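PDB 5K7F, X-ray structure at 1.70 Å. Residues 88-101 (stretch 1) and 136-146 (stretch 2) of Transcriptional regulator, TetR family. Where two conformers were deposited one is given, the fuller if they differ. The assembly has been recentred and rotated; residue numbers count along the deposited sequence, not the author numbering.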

# COMPACT_ATOMS: atom_id res chain seq x y z
N ASN A 88 8.31 9.06 -26.07
CA ASN A 88 7.04 9.67 -25.72
C ASN A 88 6.72 9.38 -24.25
O ASN A 88 6.64 8.20 -23.86
CB ASN A 88 5.96 9.13 -26.65
CG ASN A 88 4.59 9.67 -26.31
OD1 ASN A 88 4.26 9.73 -25.15
ND2 ASN A 88 3.80 10.06 -27.31
N PRO A 89 6.58 10.43 -23.40
CA PRO A 89 6.52 10.21 -21.94
C PRO A 89 5.21 9.59 -21.45
O PRO A 89 5.24 8.87 -20.45
CB PRO A 89 6.72 11.62 -21.35
CG PRO A 89 6.25 12.57 -22.45
CD PRO A 89 6.62 11.86 -23.75
N VAL A 90 4.08 9.85 -22.11
CA VAL A 90 2.86 9.14 -21.74
C VAL A 90 2.93 7.68 -22.17
O VAL A 90 2.52 6.79 -21.40
CB VAL A 90 1.60 9.86 -22.25
CG1 VAL A 90 1.28 9.57 -23.69
CG2 VAL A 90 0.41 9.46 -21.35
N GLU A 91 3.49 7.38 -23.36
CA GLU A 91 3.70 5.98 -23.73
C GLU A 91 4.63 5.30 -22.75
O GLU A 91 4.41 4.13 -22.38
CB GLU A 91 4.30 5.89 -25.14
CG GLU A 91 3.39 6.29 -26.30
CD GLU A 91 4.03 6.05 -27.68
OE1 GLU A 91 5.10 5.38 -27.78
OE2 GLU A 91 3.47 6.55 -28.67
N ARG A 92 5.63 6.01 -22.27
CA ARG A 92 6.54 5.45 -21.30
C ARG A 92 5.83 5.14 -19.95
O ARG A 92 5.99 4.09 -19.38
CB ARG A 92 7.69 6.41 -21.07
CG ARG A 92 8.83 5.84 -20.32
CD ARG A 92 10.12 6.60 -20.60
NE ARG A 92 10.18 7.80 -19.92
CZ ARG A 92 10.21 9.00 -20.47
NH1 ARG A 92 10.18 9.12 -21.74
NH2 ARG A 92 10.21 10.04 -19.72
N LEU A 93 5.01 6.08 -19.49
CA LEU A 93 4.29 5.85 -18.24
C LEU A 93 3.30 4.69 -18.37
O LEU A 93 3.18 3.85 -17.46
CB LEU A 93 3.56 7.13 -17.84
CG LEU A 93 4.45 8.18 -17.17
CD1 LEU A 93 3.77 9.50 -17.27
CD2 LEU A 93 4.75 7.76 -15.73
N ARG A 94 2.63 4.58 -19.54
CA ARG A 94 1.68 3.49 -19.76
C ARG A 94 2.39 2.13 -19.75
O ARG A 94 1.91 1.16 -19.14
CB ARG A 94 0.96 3.66 -21.10
CG ARG A 94 0.01 4.81 -21.13
CD ARG A 94 -0.68 4.93 -22.50
NE ARG A 94 -1.53 6.11 -22.55
CZ ARG A 94 -1.62 6.93 -23.60
NH1 ARG A 94 -0.92 6.70 -24.70
NH2 ARG A 94 -2.41 8.00 -23.53
N ALA A 95 3.56 2.06 -20.38
CA ALA A 95 4.33 0.82 -20.39
C ALA A 95 4.91 0.53 -19.02
O ALA A 95 4.94 -0.64 -18.61
CB ALA A 95 5.44 0.89 -21.44
N CYS A 96 5.36 1.58 -18.30
CA CYS A 96 5.96 1.41 -16.98
C CYS A 96 4.93 0.85 -16.00
O CYS A 96 5.20 -0.10 -15.26
CB CYS A 96 6.52 2.73 -16.50
SG CYS A 96 7.65 2.63 -15.09
N MET A 97 3.72 1.39 -16.05
CA MET A 97 2.64 0.92 -15.19
C MET A 97 2.31 -0.54 -15.47
O MET A 97 2.13 -1.33 -14.53
CB MET A 97 1.39 1.76 -15.40
CG MET A 97 0.28 1.34 -14.43
SD MET A 97 -1.13 2.46 -14.47
CE MET A 97 -0.93 3.24 -12.89
N ARG A 98 2.17 -0.91 -16.75
CA ARG A 98 1.86 -2.29 -17.07
C ARG A 98 2.96 -3.24 -16.58
O ARG A 98 2.68 -4.21 -15.86
CB ARG A 98 1.61 -2.43 -18.57
CG ARG A 98 1.17 -3.83 -19.01
CD ARG A 98 0.88 -3.84 -20.50
NE ARG A 98 0.19 -5.05 -20.98
CZ ARG A 98 -1.12 -5.27 -20.94
NH1 ARG A 98 -1.98 -4.40 -20.39
NH2 ARG A 98 -1.59 -6.40 -21.46
N HIS A 99 4.22 -2.92 -16.88
CA HIS A 99 5.32 -3.75 -16.38
C HIS A 99 5.36 -3.83 -14.86
O HIS A 99 5.62 -4.90 -14.28
CB HIS A 99 6.65 -3.23 -16.93
CG HIS A 99 6.90 -3.61 -18.38
ND1 HIS A 99 7.11 -4.91 -18.79
CD2 HIS A 99 6.93 -2.85 -19.50
CE1 HIS A 99 7.29 -4.93 -20.11
NE2 HIS A 99 7.19 -3.69 -20.57
N ASN A 100 5.13 -2.69 -14.17
CA ASN A 100 5.15 -2.70 -12.70
C ASN A 100 4.03 -3.58 -12.13
O ASN A 100 4.22 -4.27 -11.12
CB ASN A 100 5.03 -1.26 -12.21
CG ASN A 100 5.56 -1.03 -10.81
OD1 ASN A 100 6.00 0.08 -10.52
ND2 ASN A 100 5.52 -2.04 -9.95
N ILE A 101 2.84 -3.58 -12.74
CA ILE A 101 1.76 -4.39 -12.22
C ILE A 101 2.10 -5.86 -12.36
O ILE A 101 1.80 -6.69 -11.49
CB ILE A 101 0.44 -4.05 -12.94
CG1 ILE A 101 -0.06 -2.68 -12.52
CG2 ILE A 101 -0.67 -5.09 -12.63
CD1 ILE A 101 -1.13 -2.09 -13.42
N LYS A 136 15.50 6.67 -6.96
CA LYS A 136 15.78 6.70 -8.40
C LYS A 136 14.56 6.31 -9.22
O LYS A 136 14.29 6.90 -10.27
CB LYS A 136 16.98 5.83 -8.73
CG LYS A 136 18.31 6.43 -8.24
CD LYS A 136 19.51 5.91 -9.04
CE LYS A 136 20.81 5.99 -8.24
NZ LYS A 136 21.01 4.78 -7.35
N TYR A 137 13.78 5.33 -8.76
CA TYR A 137 12.54 4.98 -9.45
C TYR A 137 11.52 6.12 -9.39
O TYR A 137 10.91 6.47 -10.41
CB TYR A 137 11.97 3.69 -8.85
CG TYR A 137 10.82 3.12 -9.67
CD1 TYR A 137 11.01 2.72 -10.99
CD2 TYR A 137 9.56 2.96 -9.13
CE1 TYR A 137 9.96 2.22 -11.77
CE2 TYR A 137 8.51 2.45 -9.88
CZ TYR A 137 8.72 2.06 -11.21
OH TYR A 137 7.70 1.55 -11.99
N VAL A 138 11.31 6.69 -8.20
CA VAL A 138 10.38 7.81 -8.07
C VAL A 138 10.81 8.96 -8.98
O VAL A 138 9.97 9.60 -9.63
CB VAL A 138 10.27 8.26 -6.60
CG1 VAL A 138 9.40 9.51 -6.50
CG2 VAL A 138 9.66 7.19 -5.74
N ASP A 139 12.13 9.24 -9.03
CA ASP A 139 12.64 10.31 -9.90
C ASP A 139 12.26 10.05 -11.35
O ASP A 139 11.90 10.98 -12.10
CB ASP A 139 14.17 10.41 -9.79
CG ASP A 139 14.65 10.96 -8.46
OD1 ASP A 139 13.86 11.51 -7.67
OD2 ASP A 139 15.87 10.84 -8.21
N PHE A 140 12.42 8.81 -11.79
CA PHE A 140 12.05 8.43 -13.14
C PHE A 140 10.58 8.71 -13.41
O PHE A 140 10.23 9.28 -14.45
CB PHE A 140 12.37 6.96 -13.33
CG PHE A 140 12.00 6.40 -14.71
CD1 PHE A 140 12.86 6.50 -15.78
CD2 PHE A 140 10.77 5.77 -14.91
CE1 PHE A 140 12.53 5.94 -17.03
CE2 PHE A 140 10.43 5.22 -16.14
CZ PHE A 140 11.28 5.33 -17.21
N LEU A 141 9.70 8.30 -12.49
CA LEU A 141 8.28 8.58 -12.69
C LEU A 141 8.02 10.08 -12.71
O LEU A 141 7.25 10.57 -13.56
CB LEU A 141 7.44 7.90 -11.59
CG LEU A 141 7.51 6.36 -11.49
CD1 LEU A 141 6.66 5.88 -10.33
CD2 LEU A 141 7.03 5.75 -12.75
N GLU A 142 8.66 10.85 -11.81
CA GLU A 142 8.43 12.29 -11.78
C GLU A 142 8.87 12.96 -13.08
O GLU A 142 8.15 13.81 -13.61
CB GLU A 142 9.13 12.94 -10.57
CG GLU A 142 8.56 12.55 -9.24
CD GLU A 142 9.01 13.40 -8.05
OE1 GLU A 142 9.83 14.32 -8.21
OE2 GLU A 142 8.53 13.12 -6.93
N GLU A 143 10.01 12.56 -13.63
CA GLU A 143 10.45 13.14 -14.90
C GLU A 143 9.45 12.86 -16.02
O GLU A 143 9.13 13.74 -16.81
CB GLU A 143 11.85 12.63 -15.26
N ALA A 144 8.92 11.64 -16.08
CA ALA A 144 7.92 11.32 -17.10
C ALA A 144 6.63 12.11 -16.90
O ALA A 144 6.07 12.65 -17.88
CB ALA A 144 7.62 9.83 -17.11
N PHE A 145 6.15 12.22 -15.67
CA PHE A 145 4.97 13.04 -15.43
C PHE A 145 5.22 14.50 -15.85
O PHE A 145 4.40 15.10 -16.54
CB PHE A 145 4.54 12.93 -13.96
CG PHE A 145 3.58 11.81 -13.68
CD1 PHE A 145 2.28 11.88 -14.09
CD2 PHE A 145 4.01 10.65 -13.03
CE1 PHE A 145 1.40 10.85 -13.79
CE2 PHE A 145 3.13 9.65 -12.74
CZ PHE A 145 1.84 9.74 -13.13
N SER A 146 6.40 15.04 -15.52
CA SER A 146 6.76 16.40 -15.93
C SER A 146 6.70 16.61 -17.44
O SER A 146 6.14 17.60 -17.92
CB SER A 146 8.16 16.72 -15.43
OG SER A 146 8.08 17.00 -14.05
O HOH W 1 11.27 9.10 -17.15

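Two helices of one chain pack here in a roughly antiparallel sense, their N-to-C directions 141° apart and their axes approaching to 8.9 Å. The helix of stretch 1 starts at P89, just after N88, which caps it: E91 N donates to N88 OD1 at 3.1 Å, nearly straight at 175°. From there the i to i+4 backbone bonds run regularly to I101, and those of stretch 2 do the same from K136 to S146. The backbones come nearest at P89 and A144, with 5.2 Å between P89 CA and A144 CA. P89 CB packs 3.7 Å from A144 O, so at this point the proline ring meets backbone.

The contact residues of stretch 1 follow a helical spacing of three and four: P89, R92, L93, C96 and N100 all direct CA-to-CB toward the partner, while R94, A95 and R98 stay out of reach. On the other helix Y137, F140, L141, A144 and F145 answer them.

L93 and A144 form the centre of the apolar packing and bury the most surface. L93 CG lies 3.6 Å from A144 CB, so the leucine packs directly on the methyl group. L93 also reaches F145: L93 CD1 lies 4.2 Å from the centroid of the F145 ring, 8° off the normal, a CH-pi contact over the face. F145 starts out pointing away, yet its ring comes back within reach.

One turn on, C96 fits among three side chains. C96 SG lies 3.9 Å from F140 CE2, 3.9 Å from L141 CD2 and 3.3 Å from Y137 OH; relative to both aromatic rings the sulfur sits obliquely.

R92 is buried and combines apolar contacts with a water-mediated hydrogen bond. R92 CD packs 3.8 Å from F140 CZ, and R92 NH2 comes within 3.7 Å of A144 CB. Water 1 accepts from R92 NH2 at 2.9 Å and donates to F140 O at 2.9 Å, bridging the guanidinium to a backbone carbonyl of the other helix.

At the far end from P89, the one direct hydrogen bond between the stretches runs from Y137 OH to N100 OD1, at 2.7 Å. The tyrosine, chi1 in t, extends its hydroxyl across the gap to a buried amide oxygen, which approaches near the plane of the ring. Where the backbones are near, an alanine faces L93; here, with N100 CA and Y137 CA 11.1 Å apart, a tyrosine hydroxyl spans the gap to make the hydrogen bond.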